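Local atomic coordinates of periplasmic binding protein (Mycobacterium smegmatis, PDB entry 4MDY), a protein that probably binds an iron complex or a related solute on the outer side of the membrane and delivers it to an ABC transporter for import. Residues Gly48-Ala53 with Ala74-Ala79; Glu40-Leu45 with Phe273-Ser278; Gly28-Val33 with Gln143-Asn148; Val65-Gln70 with Thr264-Gly269; Ala102-Leu107 with Glu128-Pro133. One frame throughout, in Å; residues are numbered along the deposited sequence.

Contact 1 of 5, residues Gly48-Ala53 with Ala74-Ala79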
# COMPACT_ATOMS: atom_id res chain seq x y z
N GLY A 48 16.22 -4.64 5.66
CA GLY A 48 17.25 -5.63 5.33
C GLY A 48 16.92 -7.06 5.70
O GLY A 48 17.80 -7.91 5.70
N VAL A 49 15.67 -7.34 6.03
CA VAL A 49 15.22 -8.69 6.29
C VAL A 49 14.65 -9.24 4.99
O VAL A 49 13.62 -8.75 4.51
CB VAL A 49 14.17 -8.73 7.41
CG1 VAL A 49 13.62 -10.14 7.59
CG2 VAL A 49 14.78 -8.21 8.72
N VAL A 50 15.32 -10.21 4.39
CA VAL A 50 14.87 -10.79 3.12
C VAL A 50 14.00 -12.02 3.41
O VAL A 50 14.51 -13.02 3.92
CB VAL A 50 16.06 -11.18 2.20
CG1 VAL A 50 15.57 -11.67 0.85
CG2 VAL A 50 16.99 -9.99 2.00
N PRO A 51 12.70 -11.96 3.09
CA PRO A 51 11.84 -13.11 3.36
C PRO A 51 12.19 -14.33 2.52
O PRO A 51 12.71 -14.19 1.42
CB PRO A 51 10.43 -12.62 3.01
CG PRO A 51 10.57 -11.30 2.36
CD PRO A 51 12.01 -10.87 2.38
N ILE A 52 11.89 -15.51 3.05
CA ILE A 52 12.03 -16.76 2.30
C ILE A 52 10.79 -17.05 1.46
O ILE A 52 10.81 -17.95 0.61
CB ILE A 52 12.32 -17.96 3.21
CG1 ILE A 52 11.19 -18.19 4.22
CG2 ILE A 52 13.66 -17.77 3.90
CD1 ILE A 52 11.10 -19.60 4.73
N ALA A 53 9.72 -16.31 1.71
CA ALA A 53 8.52 -16.35 0.89
C ALA A 53 7.83 -15.00 0.87
O ALA A 53 7.78 -14.30 1.90
CB ALA A 53 7.56 -17.40 1.41
N ALA A 74 17.84 -8.16 -4.02
CA ALA A 74 19.08 -8.54 -4.67
C ALA A 74 18.89 -9.89 -5.36
O ALA A 74 17.95 -10.05 -6.13
CB ALA A 74 20.24 -8.54 -3.68
N GLY A 75 19.75 -10.86 -5.07
CA GLY A 75 19.72 -12.14 -5.78
C GLY A 75 18.83 -13.21 -5.16
O GLY A 75 18.81 -14.34 -5.64
N ALA A 76 18.09 -12.86 -4.11
CA ALA A 76 17.27 -13.84 -3.40
C ALA A 76 16.16 -14.42 -4.27
O ALA A 76 15.60 -13.73 -5.13
CB ALA A 76 16.69 -13.24 -2.13
N GLN A 77 15.83 -15.68 -4.02
CA GLN A 77 14.86 -16.43 -4.82
C GLN A 77 13.75 -16.97 -3.91
O GLN A 77 13.62 -18.19 -3.73
CB GLN A 77 15.57 -17.59 -5.54
CG GLN A 77 16.83 -17.21 -6.32
CD GLN A 77 16.52 -16.53 -7.65
OE1 GLN A 77 15.78 -17.06 -8.46
NE2 GLN A 77 17.11 -15.35 -7.87
N PRO A 78 12.94 -16.07 -3.33
CA PRO A 78 11.93 -16.54 -2.38
C PRO A 78 10.82 -17.33 -3.04
O PRO A 78 10.53 -17.12 -4.22
CB PRO A 78 11.37 -15.24 -1.79
CG PRO A 78 11.57 -14.24 -2.87
CD PRO A 78 12.88 -14.61 -3.50
N ALA A 79 10.19 -18.22 -2.29
CA ALA A 79 8.96 -18.85 -2.72
C ALA A 79 7.88 -17.77 -2.87
O ALA A 79 7.85 -16.79 -2.11
CB ALA A 79 8.52 -19.92 -1.74
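The carbonyl oxygen I52 O is held by one hydrogen bond, from A79 N at 3.0 Å, and is flanked by carbon, with P78 CA at 3.5 Å. The N-H comes in 33° above the carbonyl plane, and the bond is moderately bent, 147° at the hydrogen. This bond opens a parallel bridge between A53 and A79, the first residues of strands 53-55 and 79-81; A79 also bonds V54, so it spans A53 in the usual parallel way. Alanine suits both places, since the two small methyls pack side by side on the same face of the sheet, CB to CB 4.1 Å. Between the backbones, A53 CA reaches A79 O at 3.1 Å in a CA-H...O contact. Upstream the loops touch through carbon. P78, which has no N-H to satisfy, lays its CB against P51 O at 3.6 Å. V50 has CG1 anti to the backbone N (chi1 -176°), and this methyl meets A76 CB at 3.5 Å. Q77 turns away and folds back on its own loop, where NE2 gives G75 O a nearly straight bond of 3.0 Å. Each segment leads from a helix into a strand. G48, at positive phi, ends helix 40-46 in a Schellman motif, and strand 53-55, helix 67-73 and strand 79-81 form a beta-alpha-beta crossover. L73 of that helix packs on V50 and P78, L45 of helix 40-46 lies against V50 and P51, and strand 33-35 bonds to I52 and A53.

Contact 2 of 5, residues Glu40-Leu45 with Phe273-Ser278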
# COMPACT_ATOMS: atom_id res chain seq x y z
N GLU A 40 3.63 -6.77 3.11
CA GLU A 40 4.61 -6.80 4.21
C GLU A 40 6.05 -6.94 3.75
O GLU A 40 6.98 -6.57 4.48
CB GLU A 40 4.28 -7.92 5.20
CG GLU A 40 2.98 -7.72 5.96
CD GLU A 40 1.81 -8.46 5.36
OE1 GLU A 40 1.62 -8.33 4.13
OE2 GLU A 40 1.09 -9.17 6.10
N GLN A 41 6.26 -7.48 2.54
CA GLN A 41 7.61 -7.65 2.03
C GLN A 41 8.35 -6.32 1.96
O GLN A 41 9.55 -6.30 2.13
CB GLN A 41 7.63 -8.38 0.67
CG GLN A 41 7.12 -7.61 -0.53
CD GLN A 41 5.64 -7.82 -0.79
OE1 GLN A 41 4.85 -8.04 0.14
NE2 GLN A 41 5.25 -7.73 -2.05
N ASP A 42 7.64 -5.22 1.71
CA ASP A 42 8.28 -3.91 1.63
C ASP A 42 8.76 -3.45 3.01
O ASP A 42 9.81 -2.82 3.12
CB ASP A 42 7.35 -2.87 1.03
CG ASP A 42 7.22 -2.98 -0.49
OD1 ASP A 42 7.66 -3.99 -1.09
OD2 ASP A 42 6.66 -2.03 -1.08
N ASP A 43 8.02 -3.76 4.06
CA ASP A 43 8.46 -3.41 5.41
C ASP A 43 9.72 -4.21 5.76
O ASP A 43 10.70 -3.65 6.23
CB ASP A 43 7.37 -3.69 6.45
CG ASP A 43 6.09 -2.91 6.18
OD1 ASP A 43 6.04 -1.69 6.45
OD2 ASP A 43 5.13 -3.54 5.69
N LEU A 44 9.68 -5.51 5.48
CA LEU A 44 10.82 -6.39 5.77
C LEU A 44 12.07 -5.97 5.00
O LEU A 44 13.15 -5.76 5.58
CB LEU A 44 10.43 -7.85 5.46
CG LEU A 44 9.37 -8.39 6.44
CD1 LEU A 44 8.68 -9.64 5.92
CD2 LEU A 44 9.99 -8.66 7.81
N LEU A 45 11.92 -5.80 3.69
CA LEU A 45 13.04 -5.44 2.83
C LEU A 45 13.61 -4.05 3.15
O LEU A 45 14.81 -3.85 3.03
CB LEU A 45 12.63 -5.52 1.36
CG LEU A 45 12.41 -6.95 0.84
CD1 LEU A 45 11.77 -6.91 -0.54
CD2 LEU A 45 13.72 -7.73 0.81
N PHE A 273 0.70 -0.02 -2.61
CA PHE A 273 1.52 -0.64 -1.58
C PHE A 273 1.69 0.23 -0.33
O PHE A 273 1.79 -0.30 0.78
CB PHE A 273 2.88 -1.04 -2.14
CG PHE A 273 2.91 -2.44 -2.66
CD1 PHE A 273 2.28 -2.76 -3.86
CD2 PHE A 273 3.56 -3.44 -1.96
CE1 PHE A 273 2.31 -4.06 -4.35
CE2 PHE A 273 3.58 -4.74 -2.43
CZ PHE A 273 2.95 -5.04 -3.63
N ALA A 274 1.72 1.54 -0.52
CA ALA A 274 1.77 2.49 0.60
C ALA A 274 2.77 2.02 1.67
O ALA A 274 2.41 1.86 2.84
CB ALA A 274 0.38 2.65 1.20
N SER A 275 4.00 1.77 1.25
CA SER A 275 5.00 1.15 2.10
C SER A 275 6.19 2.08 2.35
O SER A 275 6.32 3.11 1.70
CB SER A 275 5.49 -0.14 1.45
OG SER A 275 6.50 0.12 0.50
N PRO A 276 7.08 1.72 3.30
CA PRO A 276 8.30 2.50 3.52
C PRO A 276 9.19 2.64 2.28
O PRO A 276 9.94 3.60 2.16
CB PRO A 276 9.03 1.70 4.61
CG PRO A 276 7.94 1.02 5.35
CD PRO A 276 6.89 0.68 4.33
N LEU A 277 9.10 1.68 1.37
CA LEU A 277 9.87 1.74 0.14
C LEU A 277 9.08 2.31 -1.03
O LEU A 277 9.67 2.90 -1.94
CB LEU A 277 10.41 0.35 -0.23
CG LEU A 277 11.43 -0.25 0.72
CD1 LEU A 277 11.87 -1.63 0.23
CD2 LEU A 277 12.64 0.65 0.89
N SER A 278 7.75 2.15 -1.03
CA SER A 278 6.95 2.59 -2.17
C SER A 278 6.58 4.07 -2.09
O SER A 278 6.52 4.76 -3.12
CB SER A 278 5.72 1.71 -2.36
OG SER A 278 4.59 2.16 -1.63
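This is a buried contact deep in the molecule, where helix 40-46 meets the turn between helices 265-273 and 279-294. A carboxylate and a hydroxyl carry it. D42, with CG beside its backbone N, directs OD2 at S275, and S275 OG donates to it at 2.7 Å along the anti lone pair. W68 NE1 bonds the same oxygen, so two donors grip this buried atom and would probably stabilise its charged form. S275 OG in turn accepts from S278 N at 2.8 Å, an ST motif, while S275 N bonds S278 OG at 3.0 Å, a hydroxyl also hydrogen-bonded to A270 O of helix 265-273. Serine suits both positions: its hydroxyl can bond a main-chain N-H three residues away, forward from S275 and back from S278. In this family's expected two-lobed fold, the contact joins an N-terminal helix to C-terminal ones. Q41, bent at chi2, brings NE2, weakly hydrogen-bonded to G64 O, to the F273 ring edge, 3.4 Å from CE2, amide and ring planes 89° apart. D43 OD1 lies 3.3 Å from P276 CD, while its OD2 bonds Q137 NE2. L277 sets CD1 3.7 Å from D42 O and also against L45 CB, 4.1 Å away.

Contact 3 of 5, residues Gly28-Val33 with Gln143-Asn148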
# COMPACT_ATOMS: atom_id res chain seq x y z
N GLY A 28 14.38 -14.35 19.20
CA GLY A 28 15.53 -13.59 18.73
C GLY A 28 15.33 -13.19 17.28
O GLY A 28 14.29 -13.49 16.71
N PRO A 29 16.31 -12.47 16.69
CA PRO A 29 16.23 -12.08 15.28
C PRO A 29 15.95 -13.28 14.37
O PRO A 29 16.69 -14.26 14.39
CB PRO A 29 17.61 -11.50 15.01
CG PRO A 29 18.03 -10.94 16.33
CD PRO A 29 17.53 -11.94 17.34
N PRO A 30 14.86 -13.20 13.59
CA PRO A 30 14.40 -14.37 12.84
C PRO A 30 15.23 -14.64 11.59
O PRO A 30 15.60 -13.71 10.89
CB PRO A 30 12.97 -14.00 12.47
CG PRO A 30 12.99 -12.51 12.39
CD PRO A 30 13.91 -12.08 13.48
N GLN A 31 15.51 -15.91 11.34
CA GLN A 31 16.36 -16.34 10.22
C GLN A 31 15.56 -16.68 8.96
O GLN A 31 16.08 -16.55 7.84
CB GLN A 31 17.17 -17.57 10.61
CG GLN A 31 17.87 -17.48 11.96
CD GLN A 31 18.92 -16.39 11.99
OE1 GLN A 31 18.70 -15.32 12.55
NE2 GLN A 31 20.06 -16.67 11.38
N ARG A 32 14.32 -17.13 9.14
CA ARG A 32 13.46 -17.57 8.05
C ARG A 32 12.07 -16.93 8.15
O ARG A 32 11.15 -17.50 8.75
CB ARG A 32 13.34 -19.10 8.05
CG ARG A 32 14.63 -19.83 7.73
CD ARG A 32 14.44 -21.33 7.78
NE ARG A 32 13.59 -21.85 6.69
CZ ARG A 32 14.00 -22.00 5.43
NH1 ARG A 32 15.23 -21.67 5.06
NH2 ARG A 32 13.15 -22.47 4.51
N VAL A 33 11.91 -15.77 7.53
CA VAL A 33 10.66 -15.03 7.61
C VAL A 33 9.76 -15.26 6.39
O VAL A 33 10.17 -15.08 5.24
CB VAL A 33 10.92 -13.52 7.76
CG1 VAL A 33 9.61 -12.78 7.98
CG2 VAL A 33 11.86 -13.25 8.92
N GLN A 143 9.34 -4.05 15.11
CA GLN A 143 9.50 -4.61 16.45
C GLN A 143 9.85 -6.10 16.40
O GLN A 143 10.82 -6.54 17.01
CB GLN A 143 8.24 -4.39 17.28
CG GLN A 143 8.09 -2.96 17.74
CD GLN A 143 6.73 -2.65 18.34
OE1 GLN A 143 6.05 -3.52 18.86
NE2 GLN A 143 6.33 -1.39 18.26
N ALA A 144 9.07 -6.84 15.62
CA ALA A 144 9.20 -8.29 15.52
C ALA A 144 10.54 -8.76 14.94
O ALA A 144 10.98 -9.89 15.23
CB ALA A 144 8.06 -8.85 14.69
N VAL A 145 11.18 -7.93 14.12
CA VAL A 145 12.46 -8.30 13.51
C VAL A 145 13.65 -7.57 14.13
O VAL A 145 14.76 -7.62 13.59
CB VAL A 145 12.43 -8.13 11.96
CG1 VAL A 145 11.25 -8.88 11.38
CG2 VAL A 145 12.42 -6.67 11.52
N PHE A 146 13.41 -6.93 15.28
CA PHE A 146 14.45 -6.35 16.11
C PHE A 146 15.14 -5.15 15.44
O PHE A 146 16.34 -4.93 15.63
CB PHE A 146 15.48 -7.41 16.53
CG PHE A 146 14.94 -8.46 17.47
CD1 PHE A 146 14.07 -9.45 17.02
CD2 PHE A 146 15.35 -8.48 18.80
CE1 PHE A 146 13.59 -10.42 17.89
CE2 PHE A 146 14.87 -9.45 19.67
CZ PHE A 146 13.99 -10.42 19.21
N LYS A 147 14.38 -4.39 14.66
CA LYS A 147 14.90 -3.24 13.92
C LYS A 147 13.93 -2.06 14.02
O LYS A 147 13.69 -1.33 13.06
CB LYS A 147 15.19 -3.63 12.47
CG LYS A 147 16.17 -4.78 12.36
CD LYS A 147 16.75 -4.95 10.97
CE LYS A 147 17.48 -6.28 10.83
NZ LYS A 147 18.15 -6.42 9.50
N ASN A 148 13.36 -1.90 15.21
CA ASN A 148 12.38 -0.84 15.44
C ASN A 148 12.96 0.57 15.30
O ASN A 148 12.26 1.47 14.85
CB ASN A 148 11.69 -1.02 16.79
CG ASN A 148 12.67 -1.32 17.91
OD1 ASN A 148 13.20 -2.43 18.00
ND2 ASN A 148 12.91 -0.32 18.76
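F146 stands at the C-prime position of a Schellman motif that ends helix 134-144, and its ring is the surface on which G28 and P29 rest. The residue takes a positive phi of 67°, and F146 N turns back to Q143 O at 3.1 Å. With CG anti to its carbonyl carbon (chi1 -68°), F146 reaches out to the loop. The P29 and F146 side chains cross at about a right angle, yet the proline ring lies roughly flat over one face of the phenyl ring, with P29 N above that face near the rim. P29 CD sits over the centre, 4.1 Å from the centroid of the F146 ring and only 2° off the ring normal, a nearly ideal CH-pi approach. Proline suits this place because the CD hydrogens, beside the electron-withdrawing amide nitrogen, are somewhat polarised. Farther along, G28 CA and C pass by F146 CZ and CE1, with CE1 3.3 Å from G28 C. Glycine suits this extended backbone, where a side chain would run into P29 CD. The second proline works on another neighbour. P30 crosses V145 at about a right angle, with P30 CG against V145 CG1 at 4.2 Å, and both residues also lean on L99 of strand 99-102. A branched residue fits the V145 position, since L44 of helix 40-46 packs on it as well. The contact thus pins the loop before strand 33-35 onto the end of helix 134-144, while F146 also touches V15 of strand 15-19. Beneath P30 the last carbonyl of the helix, A144 O, is buried without a hydrogen-bonding partner in the model; in this contact P30 CD approaches it at 4.1 Å.

Contact 4 of 5, residues Val65-Gln70 with Thr264-Gly269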
# COMPACT_ATOMS: atom_id res chain seq x y z
N VAL A 65 7.65 -8.89 -5.95
CA VAL A 65 8.41 -7.76 -5.42
C VAL A 65 8.53 -6.72 -6.52
O VAL A 65 9.10 -6.98 -7.58
CB VAL A 65 9.80 -8.21 -4.92
CG1 VAL A 65 10.62 -7.02 -4.43
CG2 VAL A 65 9.66 -9.23 -3.82
N TRP A 66 7.99 -5.54 -6.25
CA TRP A 66 7.94 -4.45 -7.22
C TRP A 66 9.30 -3.75 -7.34
O TRP A 66 10.17 -3.94 -6.47
CB TRP A 66 6.82 -3.47 -6.84
CG TRP A 66 5.44 -4.00 -7.16
CD1 TRP A 66 4.83 -5.10 -6.61
CD2 TRP A 66 4.51 -3.47 -8.11
NE1 TRP A 66 3.59 -5.27 -7.14
CE2 TRP A 66 3.36 -4.28 -8.07
CE3 TRP A 66 4.53 -2.38 -8.99
CZ2 TRP A 66 2.24 -4.04 -8.87
CZ3 TRP A 66 3.42 -2.15 -9.78
CH2 TRP A 66 2.30 -2.96 -9.71
N PRO A 67 9.50 -2.95 -8.41
CA PRO A 67 10.82 -2.40 -8.70
C PRO A 67 11.50 -1.65 -7.55
O PRO A 67 12.71 -1.71 -7.43
CB PRO A 67 10.55 -1.46 -9.88
CG PRO A 67 9.40 -2.09 -10.58
CD PRO A 67 8.53 -2.61 -9.47
N TRP A 68 10.73 -0.96 -6.72
CA TRP A 68 11.30 -0.19 -5.61
C TRP A 68 11.87 -1.05 -4.47
O TRP A 68 12.50 -0.52 -3.57
CB TRP A 68 10.26 0.78 -5.06
CG TRP A 68 9.02 0.10 -4.63
CD1 TRP A 68 8.83 -0.59 -3.47
CD2 TRP A 68 7.79 0.01 -5.35
NE1 TRP A 68 7.56 -1.10 -3.43
CE2 TRP A 68 6.90 -0.74 -4.57
CE3 TRP A 68 7.35 0.50 -6.60
CZ2 TRP A 68 5.59 -1.02 -4.97
CZ3 TRP A 68 6.04 0.23 -6.99
CH2 TRP A 68 5.18 -0.52 -6.18
N ALA A 69 11.61 -2.36 -4.49
CA ALA A 69 12.17 -3.26 -3.48
C ALA A 69 13.11 -4.33 -4.06
O ALA A 69 13.62 -5.16 -3.31
CB ALA A 69 11.05 -3.91 -2.70
N GLN A 70 13.36 -4.29 -5.37
CA GLN A 70 14.20 -5.29 -6.04
C GLN A 70 15.68 -5.23 -5.64
O GLN A 70 16.31 -6.27 -5.46
CB GLN A 70 14.05 -5.18 -7.57
CG GLN A 70 12.84 -5.92 -8.11
CD GLN A 70 13.00 -7.43 -7.98
OE1 GLN A 70 14.12 -7.94 -7.95
NE2 GLN A 70 11.87 -8.15 -7.88
N THR A 264 1.27 5.96 -14.21
CA THR A 264 1.98 4.81 -14.75
C THR A 264 1.69 3.61 -13.86
O THR A 264 1.23 3.75 -12.72
CB THR A 264 3.50 5.03 -14.76
OG1 THR A 264 3.97 5.27 -13.42
CG2 THR A 264 3.88 6.20 -15.66
N LYS A 265 1.95 2.42 -14.38
CA LYS A 265 1.81 1.21 -13.57
C LYS A 265 2.61 1.30 -12.26
O LYS A 265 2.11 0.90 -11.20
CB LYS A 265 2.27 -0.02 -14.35
CG LYS A 265 2.00 -1.32 -13.61
CD LYS A 265 2.76 -2.47 -14.23
CE LYS A 265 2.27 -3.80 -13.72
NZ LYS A 265 3.09 -4.88 -14.31
N GLU A 266 3.84 1.80 -12.34
CA GLU A 266 4.70 1.83 -11.15
C GLU A 266 4.14 2.79 -10.11
O GLU A 266 4.15 2.49 -8.92
CB GLU A 266 6.15 2.19 -11.48
CG GLU A 266 7.11 1.62 -10.45
CD GLU A 266 8.47 2.29 -10.39
OE1 GLU A 266 8.73 3.21 -11.21
OE2 GLU A 266 9.27 1.90 -9.52
N LEU A 267 3.63 3.93 -10.55
CA LEU A 267 3.08 4.90 -9.61
C LEU A 267 1.78 4.36 -9.01
O LEU A 267 1.55 4.50 -7.81
CB LEU A 267 2.89 6.26 -10.26
CG LEU A 267 2.30 7.35 -9.36
CD1 LEU A 267 3.05 7.46 -8.03
CD2 LEU A 267 2.33 8.69 -10.08
N ALA A 268 0.94 3.71 -9.83
CA ALA A 268 -0.27 3.07 -9.33
C ALA A 268 0.11 2.02 -8.29
O ALA A 268 -0.50 1.95 -7.23
CB ALA A 268 -1.06 2.43 -10.46
N GLY A 269 1.11 1.21 -8.61
CA GLY A 269 1.58 0.18 -7.68
C GLY A 269 2.11 0.79 -6.40
O GLY A 269 1.82 0.31 -5.30
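The six-membered ring of W66 overlaps G269, whose CA lies 4.0 Å from the ring centroid and 28° off the normal, a CH-pi contact. Glycine suits the place: with no side chain toward the indole, helix 265-273 can bring its backbone this close. At the edge of the same ring, K265 O lies 3.6 Å from W66 CZ3, and the extended K265 chain crosses the indole at about a right angle, sending NZ on to G59 O. W68 holds CG in the crowded position between backbone N and carbonyl carbon (chi1 56°), which swings its indole across to the helix, where W68 CH2 meets G269 C at 3.3 Å. One face of W68 is backed by W66 CB. E266, extended beyond CG, and W68 lie antiparallel alongside each other, the carboxylate and indole planes 15° apart; E266 CG is 3.9 Å from W68 CZ3. Its OE2 lies beside P67 CB at 3.6 Å, and its OE1 bonds Q285 NE2 of helix 279-294. T264 caps helix 265-273, OG1 accepting from L267 N at 3.2 Å. The contact joins the start of helix 67-73 to the start of a helix from the far half of the chain. It is mostly packing and CH-pi attraction, with carbonyl and carboxylate oxygens beside indole C-H groups, while the bonds W68 NE1 to D42 OD2 and E266 OE1 to Q285 NE2 help fix the side-chain orientations.

Contact 5 of 5, residues Ala102-Leu107 with Glu128-Pro133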
# COMPACT_ATOMS: atom_id res chain seq x y z
N ALA A 102 1.82 -11.68 9.02
CA ALA A 102 0.50 -11.71 8.41
C ALA A 102 -0.39 -10.58 8.93
O ALA A 102 -1.44 -10.81 9.53
CB ALA A 102 -0.16 -13.07 8.63
N THR A 103 0.04 -9.35 8.68
CA THR A 103 -0.70 -8.18 9.12
C THR A 103 -1.71 -7.72 8.06
O THR A 103 -2.67 -7.04 8.38
CB THR A 103 0.26 -7.01 9.44
OG1 THR A 103 1.00 -6.65 8.27
CG2 THR A 103 1.22 -7.39 10.54
N ASN A 104 -1.49 -8.13 6.81
CA ASN A 104 -2.31 -7.71 5.67
C ASN A 104 -2.69 -8.92 4.83
O ASN A 104 -2.44 -8.96 3.62
CB ASN A 104 -1.51 -6.69 4.84
CG ASN A 104 -2.36 -5.97 3.80
OD1 ASN A 104 -3.59 -6.04 3.81
ND2 ASN A 104 -1.70 -5.25 2.91
N ALA A 105 -3.29 -9.90 5.49
CA ALA A 105 -3.52 -11.23 4.93
C ALA A 105 -4.96 -11.77 5.14
O ALA A 105 -5.25 -12.90 4.76
CB ALA A 105 -2.51 -12.20 5.53
N GLY A 106 -5.83 -10.96 5.74
CA GLY A 106 -7.19 -11.40 6.06
C GLY A 106 -7.24 -12.41 7.19
O GLY A 106 -8.16 -13.22 7.28
N LEU A 107 -6.26 -12.34 8.08
CA LEU A 107 -6.12 -13.30 9.16
C LEU A 107 -7.32 -13.25 10.12
O LEU A 107 -7.73 -12.17 10.53
CB LEU A 107 -4.83 -13.01 9.93
CG LEU A 107 -4.26 -14.09 10.84
CD1 LEU A 107 -3.89 -15.33 10.03
CD2 LEU A 107 -3.05 -13.54 11.58
N GLU A 128 -8.88 -4.30 11.54
CA GLU A 128 -8.80 -4.35 10.08
C GLU A 128 -7.82 -5.45 9.66
O GLU A 128 -6.62 -5.35 9.91
CB GLU A 128 -8.37 -3.00 9.51
CG GLU A 128 -9.31 -1.85 9.88
CD GLU A 128 -10.74 -2.05 9.38
OE1 GLU A 128 -10.93 -2.64 8.29
OE2 GLU A 128 -11.68 -1.61 10.08
N ALA A 129 -8.35 -6.49 9.03
CA ALA A 129 -7.58 -7.70 8.72
C ALA A 129 -6.83 -7.54 7.40
O ALA A 129 -5.87 -8.26 7.15
CB ALA A 129 -8.51 -8.90 8.67
N PHE A 130 -7.30 -6.61 6.58
CA PHE A 130 -6.59 -6.14 5.39
C PHE A 130 -6.41 -4.63 5.47
O PHE A 130 -7.29 -3.91 5.94
CB PHE A 130 -7.40 -6.45 4.13
CG PHE A 130 -7.26 -7.85 3.61
CD1 PHE A 130 -6.06 -8.29 3.06
CD2 PHE A 130 -8.33 -8.73 3.64
CE1 PHE A 130 -5.93 -9.57 2.57
CE2 PHE A 130 -8.21 -10.02 3.14
CZ PHE A 130 -7.01 -10.44 2.60
N PHE A 131 -5.27 -4.16 4.99
CA PHE A 131 -5.02 -2.73 4.78
C PHE A 131 -5.23 -1.87 6.03
O PHE A 131 -5.83 -0.81 5.95
CB PHE A 131 -5.85 -2.22 3.60
CG PHE A 131 -5.63 -3.01 2.34
CD1 PHE A 131 -4.36 -3.11 1.79
CD2 PHE A 131 -6.68 -3.65 1.71
CE1 PHE A 131 -4.14 -3.85 0.63
CE2 PHE A 131 -6.47 -4.39 0.55
CZ PHE A 131 -5.20 -4.49 0.02
N GLU A 132 -4.71 -2.34 7.16
CA GLU A 132 -4.59 -1.49 8.35
C GLU A 132 -3.60 -0.36 8.06
O GLU A 132 -2.78 -0.48 7.14
CB GLU A 132 -4.13 -2.31 9.56
CG GLU A 132 -2.67 -2.76 9.51
CD GLU A 132 -2.20 -3.46 10.77
OE1 GLU A 132 -2.94 -3.52 11.77
OE2 GLU A 132 -1.06 -3.95 10.75
N PRO A 133 -3.66 0.74 8.84
CA PRO A 133 -2.74 1.86 8.60
C PRO A 133 -1.28 1.41 8.38
O PRO A 133 -0.75 0.63 9.17
CB PRO A 133 -2.89 2.70 9.88
CG PRO A 133 -4.30 2.48 10.28
CD PRO A 133 -4.62 1.05 9.92
O HOH W 1 -4.11 -10.15 8.31
O HOH W 2 -4.57 -5.07 7.92
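Two irregular loops run close together, with A129 O accepting from G106 N at 3.0 Å and, weakly, from A105 N, one water binding A102 O, A129 O, A105 N and L107 N and a second joining T103 O, E128 O and E132 N. G106, at positive phi and without a side chain, slips under F130: its CA is 3.7 Å from the ring centroid, a CH-pi contact over the face. N104 is the polar anchor: CG is anti to the backbone N (chi1 -168°) and OD1 accepts from F131 N at 2.8 Å, from 55° above the carbonyl plane. The same oxygen lies in plane at the F130 edge, 3.4 Å from CD1, and over a face of the F131 ring. The T103 and E132 side chains cross at about a right angle, CB 3.6 Å from OE2; E132 OE1 bonds T125 N. These loops follow hydrogen-bonded strands 99-102 and 121-123, and the F131 side chain lies about 6 Å from a PEG, probably from the crystallisation liquor, that may mark the solute pocket. Asparagine suits the centre: OD1 ties 102-107 to 128-133 through F131 N, ND2 bonds T39 OG1 just before helix 40-46, and waters satisfy backbone groups.

In the fold
From the N terminus, 28-33 opens contact 3, helix 40-46 opens contact 2, 48-53 opens contact 1 and 65-70 opens contact 4. Contact 1 closes first, at 74-79, crossing contact 4; contact 5 opens and closes within 102-133, and contact 3 closes at 143-148. After the long helix 148-168 and the C-terminal parallel sheet, contact 4 closes at 264-269 and contact 2 at 273-278. Contacts 1 and 5 nest inside both 2 and 3, contact 4 nests inside 2, contact 5 also lies inside 4, and contact 3 crosses 2 and 4. Contacts 1, 3 and 5 therefore knit the N-terminal half together, whereas 2 and 4 tie it to the C-terminal helices.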